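Erythromycin C-12 hydroxylase (Saccharopolyspora erythraea, PDB 2JJN) hydroxylates the macrolactone ring of erythromycin D at C-12 with a heme b iron, using NADPH and O2, to give erythromycin C. Local coordinates at residues Asp46-Trp51 with Gln173-Thr178; Val50-Arg55 with Met311-Val316; Arg376-Arg381 with Pro400-Ser405. The protein carries 2 engineered substitutions. All coordinates share one frame; numbering follows the deposited sequence.

Contact 1 of 3, residues Asp46-Trp51 with Gln173-Thr178; sequences DRYGVW and QMDDPT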
loop_
_atom_site.group_PDB
_atom_site.type_symbol
_atom_site.label_atom_id
_atom_site.label_comp_id
_atom_site.label_asym_id
_atom_site.label_seq_id
_atom_site.Cartn_x
_atom_site.Cartn_y
_atom_site.Cartn_z
ATOM N N ASP A 46 14.204 -7.856 -17.950
ATOM C CA ASP A 46 13.926 -6.683 -18.772
ATOM C C ASP A 46 15.173 -5.979 -19.306
ATOM O O ASP A 46 16.309 -6.418 -19.057
ATOM C CB ASP A 46 12.933 -5.722 -18.080
ATOM C CG ASP A 46 13.542 -4.906 -16.957
ATOM O OD1 ASP A 46 14.800 -4.779 -16.898
ATOM O OD2 ASP A 46 12.705 -4.386 -16.166
ATOM N N ARG A 47 14.934 -4.888 -20.052
ATOM C CA ARG A 47 16.077 -4.234 -20.724
ATOM C C ARG A 47 17.019 -3.536 -19.760
ATOM O O ARG A 47 18.144 -3.119 -20.159
ATOM C CB ARG A 47 15.571 -3.251 -21.784
ATOM C CG ARG A 47 14.886 -2.034 -21.230
ATOM C CD ARG A 47 14.614 -1.069 -22.421
ATOM N NE ARG A 47 14.508 0.317 -22.023
ATOM C CZ ARG A 47 15.255 1.319 -22.493
ATOM N NH1 ARG A 47 16.197 1.111 -23.408
ATOM N NH2 ARG A 47 15.032 2.556 -22.054
ATOM N N TYR A 48 16.576 -3.350 -18.514
ATOM C CA TYR A 48 17.433 -2.725 -17.502
ATOM C C TYR A 48 18.148 -3.784 -16.684
ATOM O O TYR A 48 18.843 -3.454 -15.738
ATOM C CB TYR A 48 16.593 -1.854 -16.579
ATOM C CG TYR A 48 15.790 -0.805 -17.307
ATOM C CD1 TYR A 48 14.426 -0.913 -17.405
ATOM C CD2 TYR A 48 16.434 0.265 -17.944
ATOM C CE1 TYR A 48 13.672 0.042 -18.098
ATOM C CE2 TYR A 48 15.701 1.213 -18.631
ATOM C CZ TYR A 48 14.322 1.087 -18.699
ATOM O OH TYR A 48 13.568 2.005 -19.398
ATOM N N GLY A 49 17.949 -5.067 -17.034
ATOM C CA GLY A 49 18.573 -6.160 -16.245
ATOM C C GLY A 49 17.859 -6.415 -14.930
ATOM O O GLY A 49 18.426 -7.028 -14.018
ATOM N N VAL A 50 16.599 -5.978 -14.863
ATOM C CA VAL A 50 15.735 -6.227 -13.699
ATOM C C VAL A 50 14.875 -7.436 -14.022
ATOM O O VAL A 50 14.360 -7.559 -15.123
ATOM C CB VAL A 50 14.831 -5.002 -13.411
ATOM C CG1 VAL A 50 13.890 -5.333 -12.277
ATOM C CG2 VAL A 50 15.690 -3.818 -13.033
ATOM N N TRP A 51 14.728 -8.331 -13.051
ATOM C CA TRP A 51 14.021 -9.579 -13.285
ATOM C C TRP A 51 12.640 -9.470 -12.700
ATOM O O TRP A 51 12.354 -8.577 -11.830
ATOM C CB TRP A 51 14.782 -10.715 -12.590
ATOM C CG TRP A 51 16.086 -10.996 -13.307
ATOM C CD1 TRP A 51 17.242 -10.250 -13.264
ATOM C CD2 TRP A 51 16.339 -12.066 -14.219
ATOM N NE1 TRP A 51 18.210 -10.811 -14.076
ATOM C CE2 TRP A 51 17.684 -11.929 -14.670
ATOM C CE3 TRP A 51 15.555 -13.143 -14.703
ATOM C CZ2 TRP A 51 18.277 -12.830 -15.563
ATOM C CZ3 TRP A 51 16.153 -14.052 -15.578
ATOM C CH2 TRP A 51 17.508 -13.898 -15.986
ATOM N N GLN A 173 9.949 9.654 -12.600
ATOM C CA GLN A 173 9.988 8.526 -13.525
ATOM C C GLN A 173 10.680 7.323 -12.902
ATOM O O GLN A 173 11.825 7.413 -12.468
ATOM C CB GLN A 173 10.726 8.987 -14.797
ATOM C CG GLN A 173 10.491 8.074 -16.036
ATOM C CD GLN A 173 9.035 8.002 -16.562
ATOM O OE1 GLN A 173 8.102 8.619 -16.024
ATOM N NE2 GLN A 173 8.848 7.222 -17.629
ATOM N N MET A 174 10.012 6.176 -12.850
ATOM C CA MET A 174 10.598 5.053 -12.139
ATOM C C MET A 174 10.819 3.773 -12.955
ATOM O O MET A 174 10.799 2.666 -12.388
ATOM C CB MET A 174 9.852 4.796 -10.822
ATOM C CG MET A 174 9.539 6.071 -10.029
ATOM S SD MET A 174 8.710 5.777 -8.468
ATOM C CE MET A 174 8.300 7.428 -7.920
ATOM N N ASP A 175 11.095 3.945 -14.255
ATOM C CA ASP A 175 11.316 2.832 -15.220
ATOM C C ASP A 175 12.379 1.808 -14.805
ATOM O O ASP A 175 12.184 0.570 -14.940
ATOM C CB ASP A 175 11.786 3.397 -16.574
ATOM C CG ASP A 175 11.102 4.701 -16.956
ATOM O OD1 ASP A 175 9.899 4.858 -16.665
ATOM O OD2 ASP A 175 11.779 5.569 -17.562
ATOM N N ASP A 176 13.523 2.342 -14.389
ATOM C CA ASP A 176 14.699 1.574 -13.973
ATOM C C ASP A 176 15.005 1.831 -12.522
ATOM O O ASP A 176 15.618 2.853 -12.187
ATOM C CB ASP A 176 15.942 1.897 -14.825
ATOM C CG ASP A 176 17.183 1.131 -14.385
ATOM O OD1 ASP A 176 17.126 0.296 -13.467
ATOM O OD2 ASP A 176 18.247 1.355 -14.975
ATOM N N PRO A 177 14.591 0.914 -11.648
ATOM C CA PRO A 177 14.695 1.122 -10.226
ATOM C C PRO A 177 16.137 1.053 -9.724
ATOM O O PRO A 177 16.378 1.296 -8.547
ATOM C CB PRO A 177 13.807 0.017 -9.652
ATOM C CG PRO A 177 13.886 -1.075 -10.695
ATOM C CD PRO A 177 13.945 -0.378 -11.989
ATOM N N THR A 178 17.087 0.731 -10.597
ATOM C CA THR A 178 18.503 0.730 -10.181
ATOM C C THR A 178 19.223 2.057 -10.447
ATOM O O THR A 178 20.409 2.198 -10.109
ATOM C CB THR A 178 19.313 -0.398 -10.882
ATOM O OG1 THR A 178 19.352 -0.161 -12.297
ATOM C CG2 THR A 178 18.668 -1.752 -10.613
HETATM O O HOH W 1 12.782 -2.226 -14.394
HETATM O O HOH W 2 20.052 -0.958 -15.221
#

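Contact 2 of 3, residues Val50-Arg55 with Met311-Val316; sequences VWHVFR and MVNTWV. With SO4 (sulfate ion), chain E.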
loop_
_atom_site.group_PDB
_atom_site.type_symbol
_atom_site.label_atom_id
_atom_site.label_comp_id
_atom_site.label_asym_id
_atom_site.label_seq_id
_atom_site.Cartn_x
_atom_site.Cartn_y
_atom_site.Cartn_z
ATOM N N VAL A 50 16.599 -5.978 -14.863
ATOM C CA VAL A 50 15.735 -6.227 -13.699
ATOM C C VAL A 50 14.875 -7.436 -14.022
ATOM O O VAL A 50 14.360 -7.559 -15.123
ATOM C CB VAL A 50 14.831 -5.002 -13.411
ATOM C CG1 VAL A 50 13.890 -5.333 -12.277
ATOM C CG2 VAL A 50 15.690 -3.818 -13.033
ATOM N N TRP A 51 14.728 -8.331 -13.051
ATOM C CA TRP A 51 14.021 -9.579 -13.285
ATOM C C TRP A 51 12.640 -9.470 -12.700
ATOM O O TRP A 51 12.354 -8.577 -11.830
ATOM C CB TRP A 51 14.782 -10.715 -12.590
ATOM C CG TRP A 51 16.086 -10.996 -13.307
ATOM C CD1 TRP A 51 17.242 -10.250 -13.264
ATOM C CD2 TRP A 51 16.339 -12.066 -14.219
ATOM N NE1 TRP A 51 18.210 -10.811 -14.076
ATOM C CE2 TRP A 51 17.684 -11.929 -14.670
ATOM C CE3 TRP A 51 15.555 -13.143 -14.703
ATOM C CZ2 TRP A 51 18.277 -12.830 -15.563
ATOM C CZ3 TRP A 51 16.153 -14.052 -15.578
ATOM C CH2 TRP A 51 17.508 -13.898 -15.986
ATOM N N HIS A 52 11.733 -10.236 -13.270
ATOM C CA HIS A 52 10.341 -10.145 -12.880
ATOM C C HIS A 52 9.811 -11.569 -12.708
ATOM O O HIS A 52 10.044 -12.437 -13.577
ATOM C CB HIS A 52 9.557 -9.501 -14.027
ATOM C CG HIS A 52 9.952 -8.086 -14.255
ATOM N ND1 HIS A 52 9.249 -7.020 -13.721
ATOM C CD2 HIS A 52 10.996 -7.562 -14.942
ATOM C CE1 HIS A 52 9.859 -5.890 -14.074
ATOM N NE2 HIS A 52 10.904 -6.191 -14.827
ATOM N N VAL A 53 9.032 -11.763 -11.641
ATOM C CA VAL A 53 8.549 -13.096 -11.286
ATOM C C VAL A 53 7.019 -13.031 -11.265
ATOM O O VAL A 53 6.438 -12.185 -10.572
ATOM C CB VAL A 53 9.119 -13.502 -9.930
ATOM C CG1 VAL A 53 8.489 -14.810 -9.475
ATOM C CG2 VAL A 53 10.646 -13.677 -10.113
ATOM N N PHE A 54 6.373 -13.913 -12.046
ATOM C CA PHE A 54 4.929 -13.788 -12.307
ATOM C C PHE A 54 3.996 -14.819 -11.669
ATOM O O PHE A 54 2.817 -14.542 -11.462
ATOM C CB PHE A 54 4.658 -13.780 -13.827
ATOM C CG PHE A 54 5.359 -12.641 -14.536
ATOM C CD1 PHE A 54 6.421 -12.890 -15.397
ATOM C CD2 PHE A 54 5.026 -11.344 -14.238
ATOM C CE1 PHE A 54 7.064 -11.839 -16.051
ATOM C CE2 PHE A 54 5.672 -10.254 -14.883
ATOM C CZ PHE A 54 6.713 -10.518 -15.799
ATOM N N ARG A 55 4.493 -16.006 -11.387
ATOM C CA ARG A 55 3.589 -17.049 -10.875
ATOM C C ARG A 55 3.473 -17.014 -9.361
ATOM O O ARG A 55 4.451 -16.713 -8.671
ATOM C CB ARG A 55 4.113 -18.428 -11.291
ATOM C CG ARG A 55 3.927 -18.693 -12.774
ATOM C CD ARG A 55 4.425 -20.085 -13.125
ATOM N NE ARG A 55 4.330 -20.312 -14.556
ATOM C CZ ARG A 55 5.052 -21.240 -15.173
ATOM N NH1 ARG A 55 5.915 -21.991 -14.455
ATOM N NH2 ARG A 55 4.912 -21.421 -16.497
ATOM N N MET A 311 18.221 -6.750 -9.342
ATOM C CA MET A 311 16.908 -6.493 -8.754
ATOM C C MET A 311 15.885 -7.486 -9.328
ATOM O O MET A 311 15.954 -7.827 -10.503
ATOM C CB MET A 311 16.497 -5.068 -9.030
ATOM C CG MET A 311 15.079 -4.772 -8.618
ATOM S SD MET A 311 14.896 -3.048 -8.077
ATOM C CE MET A 311 15.847 -3.116 -6.567
ATOM N N VAL A 312 14.977 -7.936 -8.471
ATOM C CA VAL A 312 13.907 -8.884 -8.831
ATOM C C VAL A 312 12.604 -8.250 -8.387
ATOM O O VAL A 312 12.491 -7.831 -7.225
ATOM C CB VAL A 312 14.099 -10.213 -8.066
ATOM C CG1 VAL A 312 12.969 -11.178 -8.438
ATOM C CG2 VAL A 312 15.496 -10.818 -8.399
ATOM N N ASN A 313 11.628 -8.183 -9.292
ATOM C CA ASN A 313 10.292 -7.575 -9.035
ATOM C C ASN A 313 9.339 -8.757 -8.895
ATOM O O ASN A 313 9.224 -9.562 -9.832
ATOM C CB ASN A 313 9.945 -6.787 -10.331
ATOM C CG ASN A 313 10.412 -5.370 -10.308
ATOM O OD1 ASN A 313 11.126 -4.948 -11.206
ATOM N ND2 ASN A 313 9.991 -4.609 -9.309
ATOM N N THR A 314 8.677 -8.878 -7.757
ATOM C CA THR A 314 7.666 -9.945 -7.566
ATOM C C THR A 314 6.288 -9.376 -7.810
ATOM O O THR A 314 5.892 -8.463 -7.101
ATOM C CB THR A 314 7.654 -10.529 -6.147
ATOM O OG1 THR A 314 7.485 -9.504 -5.166
ATOM C CG2 THR A 314 8.951 -11.306 -5.818
ATOM N N TRP A 315 5.590 -9.896 -8.808
ATOM C CA TRP A 315 4.313 -9.335 -9.252
ATOM C C TRP A 315 3.163 -9.955 -8.472
ATOM O O TRP A 315 2.553 -10.968 -8.856
ATOM C CB TRP A 315 4.155 -9.537 -10.752
ATOM C CG TRP A 315 4.900 -8.532 -11.569
ATOM C CD1 TRP A 315 6.176 -8.622 -11.966
ATOM C CD2 TRP A 315 4.376 -7.298 -12.072
ATOM N NE1 TRP A 315 6.519 -7.483 -12.740
ATOM C CE2 TRP A 315 5.419 -6.663 -12.804
ATOM C CE3 TRP A 315 3.136 -6.645 -11.933
ATOM C CZ2 TRP A 315 5.251 -5.413 -13.424
ATOM C CZ3 TRP A 315 2.959 -5.418 -12.566
ATOM C CH2 TRP A 315 4.009 -4.813 -13.298
ATOM N N VAL A 316 2.868 -9.329 -7.327
ATOM C CA VAL A 316 1.717 -9.773 -6.525
ATOM C C VAL A 316 0.411 -9.730 -7.358
ATOM O O VAL A 316 -0.460 -10.582 -7.220
ATOM C CB VAL A 316 1.638 -8.972 -5.215
ATOM C CG1 VAL A 316 0.236 -9.005 -4.617
ATOM C CG2 VAL A 316 2.666 -9.594 -4.226
HETATM S S SO4 E . 7.540 -24.233 -17.167
HETATM O O1 SO4 E . 6.384 -23.491 -17.680
HETATM O O2 SO4 E . 8.688 -23.982 -18.034
HETATM O O3 SO4 E . 7.236 -25.662 -17.129
HETATM O O4 SO4 E . 7.927 -23.761 -15.834
#

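Contact 3 of 3, residues Arg376-Arg381 with Pro400-Ser405; sequences RLTVDR and PVLAGS. With SO4 (sulfate ion), chain C.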
loop_
_atom_site.group_PDB
_atom_site.type_symbol
_atom_site.label_atom_id
_atom_site.label_comp_id
_atom_site.label_asym_id
_atom_site.label_seq_id
_atom_site.Cartn_x
_atom_site.Cartn_y
_atom_site.Cartn_z
ATOM N N ARG A 376 -24.970 3.559 -2.283
ATOM C CA ARG A 376 -24.014 3.204 -3.337
ATOM C C ARG A 376 -23.385 4.476 -3.918
ATOM O O ARG A 376 -23.886 5.592 -3.690
ATOM C CB ARG A 376 -24.725 2.394 -4.436
ATOM C CG ARG A 376 -25.764 3.233 -5.191
ATOM C CD ARG A 376 -26.445 2.431 -6.344
ATOM N NE ARG A 376 -27.325 1.447 -5.709
ATOM C CZ ARG A 376 -27.248 0.117 -5.806
ATOM N NH1 ARG A 376 -26.404 -0.521 -6.622
ATOM N NH2 ARG A 376 -28.117 -0.593 -5.125
ATOM N N LEU A 377 -22.275 4.299 -4.614
ATOM C CA LEU A 377 -21.706 5.347 -5.454
ATOM C C LEU A 377 -21.414 4.735 -6.816
ATOM O O LEU A 377 -21.221 3.525 -6.914
ATOM C CB LEU A 377 -20.375 5.824 -4.890
ATOM C CG LEU A 377 -20.562 6.602 -3.597
ATOM C CD1 LEU A 377 -19.132 6.880 -3.018
ATOM C CD2 LEU A 377 -21.289 7.936 -3.784
ATOM N N THR A 378 -21.412 5.576 -7.857
ATOM C CA THR A 378 -20.939 5.128 -9.179
ATOM C C THR A 378 -19.849 6.088 -9.675
ATOM O O THR A 378 -19.783 7.239 -9.227
ATOM C CB THR A 378 -22.086 5.129 -10.210
ATOM O OG1 THR A 378 -21.661 4.478 -11.414
ATOM C CG2 THR A 378 -22.545 6.595 -10.573
ATOM N N VAL A 379 -18.924 5.586 -10.502
ATOM C CA VAL A 379 -17.866 6.429 -11.052
ATOM C C VAL A 379 -18.418 7.328 -12.167
ATOM O O VAL A 379 -19.115 6.803 -13.047
ATOM C CB VAL A 379 -16.667 5.546 -11.539
ATOM C CG1 VAL A 379 -15.613 6.432 -12.158
ATOM C CG2 VAL A 379 -16.177 4.698 -10.348
ATOM N N ASP A 380 -18.115 8.630 -12.085
ATOM C CA ASP A 380 -18.555 9.701 -13.045
ATOM C C ASP A 380 -17.474 9.918 -14.105
ATOM O O ASP A 380 -16.344 10.402 -13.815
ATOM C CB ASP A 380 -18.831 10.987 -12.230
ATOM C CG ASP A 380 -19.121 12.249 -13.084
ATOM O OD1 ASP A 380 -19.407 12.128 -14.306
ATOM O OD2 ASP A 380 -19.077 13.376 -12.479
ATOM N N ARG A 381 -17.825 9.588 -15.344
ATOM C CA ARG A 381 -16.931 9.834 -16.482
ATOM C C ARG A 381 -17.486 10.890 -17.451
ATOM O O ARG A 381 -17.146 10.885 -18.645
ATOM C CB ARG A 381 -16.614 8.519 -17.200
ATOM C CG ARG A 381 -16.016 7.459 -16.243
ATOM C CD ARG A 381 -15.548 6.238 -16.984
ATOM N NE ARG A 381 -14.799 5.282 -16.153
ATOM C CZ ARG A 381 -15.350 4.403 -15.313
ATOM N NH1 ARG A 381 -16.665 4.347 -15.130
ATOM N NH2 ARG A 381 -14.569 3.578 -14.652
ATOM N N PRO A 400 -13.951 10.725 -9.519
ATOM C CA PRO A 400 -15.217 11.430 -9.478
ATOM C C PRO A 400 -16.320 10.421 -9.341
ATOM O O PRO A 400 -16.352 9.401 -10.059
ATOM C CB PRO A 400 -15.275 12.115 -10.862
ATOM C CG PRO A 400 -13.848 12.103 -11.362
ATOM C CD PRO A 400 -13.198 10.897 -10.773
ATOM N N VAL A 401 -17.206 10.672 -8.394
ATOM C CA VAL A 401 -18.345 9.769 -8.211
ATOM C C VAL A 401 -19.648 10.544 -8.183
ATOM O O VAL A 401 -19.692 11.766 -7.965
ATOM C CB VAL A 401 -18.205 8.968 -6.874
ATOM C CG1 VAL A 401 -17.009 7.995 -6.972
ATOM C CG2 VAL A 401 -18.016 9.968 -5.684
ATOM N N LEU A 402 -20.725 9.786 -8.384
ATOM C CA LEU A 402 -22.074 10.340 -8.312
ATOM C C LEU A 402 -22.869 9.485 -7.349
ATOM O O LEU A 402 -22.882 8.244 -7.461
ATOM C CB LEU A 402 -22.732 10.312 -9.692
ATOM C CG LEU A 402 -22.092 11.167 -10.784
ATOM C CD1 LEU A 402 -22.583 10.763 -12.177
ATOM C CD2 LEU A 402 -22.327 12.635 -10.523
ATOM N N ALA A 403 -23.527 10.154 -6.397
ATOM C CA ALA A 403 -24.502 9.527 -5.517
ATOM C C ALA A 403 -25.897 9.770 -6.089
ATOM O O ALA A 403 -26.366 10.934 -6.125
ATOM C CB ALA A 403 -24.412 10.164 -4.127
ATOM N N GLY A 404 -26.565 8.726 -6.509
ATOM C CA GLY A 404 -27.956 8.889 -6.930
ATOM C C GLY A 404 -28.932 9.123 -5.778
ATOM O O GLY A 404 -30.079 9.564 -6.017
ATOM N N SER A 405 -28.493 8.834 -4.534
ATOM C CA SER A 405 -29.329 9.030 -3.360
ATOM C C SER A 405 -28.444 9.552 -2.237
ATOM O O SER A 405 -27.282 9.138 -2.079
ATOM C CB SER A 405 -29.905 7.659 -2.931
ATOM O OG SER A 405 -30.668 7.087 -4.010
HETATM S S SO4 C . -11.455 4.154 -16.910
HETATM O O1 SO4 C . -12.144 5.432 -16.974
HETATM O O2 SO4 C . -10.057 4.408 -16.645
HETATM O O3 SO4 C . -11.595 3.442 -18.177
HETATM O O4 SO4 C . -12.035 3.285 -15.879
HETATM O O HOH W 3 -26.373 6.742 -4.142
HETATM O O HOH W 4 -24.790 6.344 -6.823
HETATM O O HOH W 5 -18.726 13.728 -9.813
#

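Contact 1 of 3, residues Asp46-Trp51 with Gln173-Thr178
Y48 and D176 carry the main contact between 46-51 and 173-178. In one of the two conformers of D176, its methylene carbon CB sits over one face of the tyrosine ring, 3.7 Å from its centroid and displaced toward the rim, a CH-pi contact. CG of R47 covers the middle of the opposite face, so the ring is held between two aliphatic groups. V50 CG2 meets the proline ring tip to tip, 4.0 Å from P177 CD.

The polar contacts across the gap run through water. One water donates to D46 OD2 and to the carbonyl O of D175; a second donates to Y48 O and D176 OD2.

Each loop is braced from within by an Asx turn. D46 OD1 accepts from Y48 N at 2.8 Å and from V50 N at 3.0 Å, the donors arriving from opposite faces of the carboxylate. D176 OD1 takes T178 N at 2.9 Å and T178 OG1 at 2.6 Å. Aspartate suits both places because one short carboxylate can gather two donors, and G49 suits a type I turn whose last residue has positive phi.

The contact lies at the surface, joining the turn between strands 43-45 and 51-53 to the loop between helices 165-171 and 180-206.

Contact 2 of 3, residues Val50-Arg55 with Met311-Val316
The indole of W315 lies alongside both H52 and F54, turning its rim to the first and a face to the second. Its NE1 donates to H52 ND1 at 2.9 Å and 171°, nearly in the plane of both rings, while F54 CE2 lies over the indole face, 3.4 Å from W315 CD1. Tryptophan suits this place by offering a broad surface and one N-H; histidine supplies the acceptor and gives its other nitrogen, NE2, to D46. A chi1 of -66° sets H52 CG anti to the carbonyl carbon; the ring beyond lies side by side with W315 and N313.

N313, in one of two conformers, is the next bump, its amide plane 25° from the imidazole. On the opposite face of the sheet V53 CG2 meets V312 CG1 at 3.8 Å, the two side chains crossing at a slant; helix 56-64 packs against V53 and T314 on that side.

The backbones supply the frame: W51 N bonds to M311 O, N313 N to W51 O, V53 N to N313 O, and W315 N to V53 O. R55, before helix 56-64, reaches away to a sulfate ion, probably from the crystallisation liquor.

This alternating donor and acceptor pattern is that of parallel strands, here 51-53 and 311-315 within the mixed beta sheet of the cytochrome P450 fold.

Contact 3 of 3, residues Arg376-Arg381 with Pro400-Ser405
L377 and A403 pack closely, with L377 CD2 3.9 Å from A403 CB. Leucine supplies the bulk, resting on I370 of helix 356-374, while alanine's methyl meets L377 CD2 and F374 of the same helix. L377 CD1 approaches V401 CG2 more distantly. L402 and D380 are also close: they cross obliquely, L402 CG 3.6 Å from D380 CB, and T378 CG2 lies beside L402 CB at 3.8 Å. Three backbone bonds fasten the two segments: T378 N to L402 O at 3.1 Å, L402 N to T378 O at 2.8 Å, and D380 N to P400 O at 2.8 Å. Proline lacks an N-H but still gives its carbonyl.

The polar ends turn outward. D380 OD2 and V401 O share a water, OD1 accepts from D382 N, and T378 OG1 turns to D258. Looser still is the end where the segments part: there waters join R376 O to S405 N and L402 O to G404 N. R381 points away to a sulfate, probably from the crystallisation liquor and also held by H388, R385 and L386.

T378-L402 is a hydrogen-bonded and V379-V401 a non-hydrogen-bonded antiparallel pair; strand 132-134 flanks 400-402 on its far edge, completing a small three-stranded P450 sheet.

Overall arrangement
Contacts 1 and 2 form one continuous region, their centres about 11 Å apart. They share V50 and W51, and P177 of the loop 173-178 packs on M311 of strand 311-315 in one of the two conformers of the methionine. Both approach the active site: the side chain of N313 lies about 3 Å from that of the substrate-binding Q292, that of P177 about 5 Å from it, and that of V312 about 5 Å from heme-binding R293. T314 comes within about 7 Å of the heme by its side chain, P177 within about 13 Å. Contact 3 belongs to a separate sheet, away from these sites, its centre about 36 Å from that of contact 2 and about 38 Å from that of contact 1.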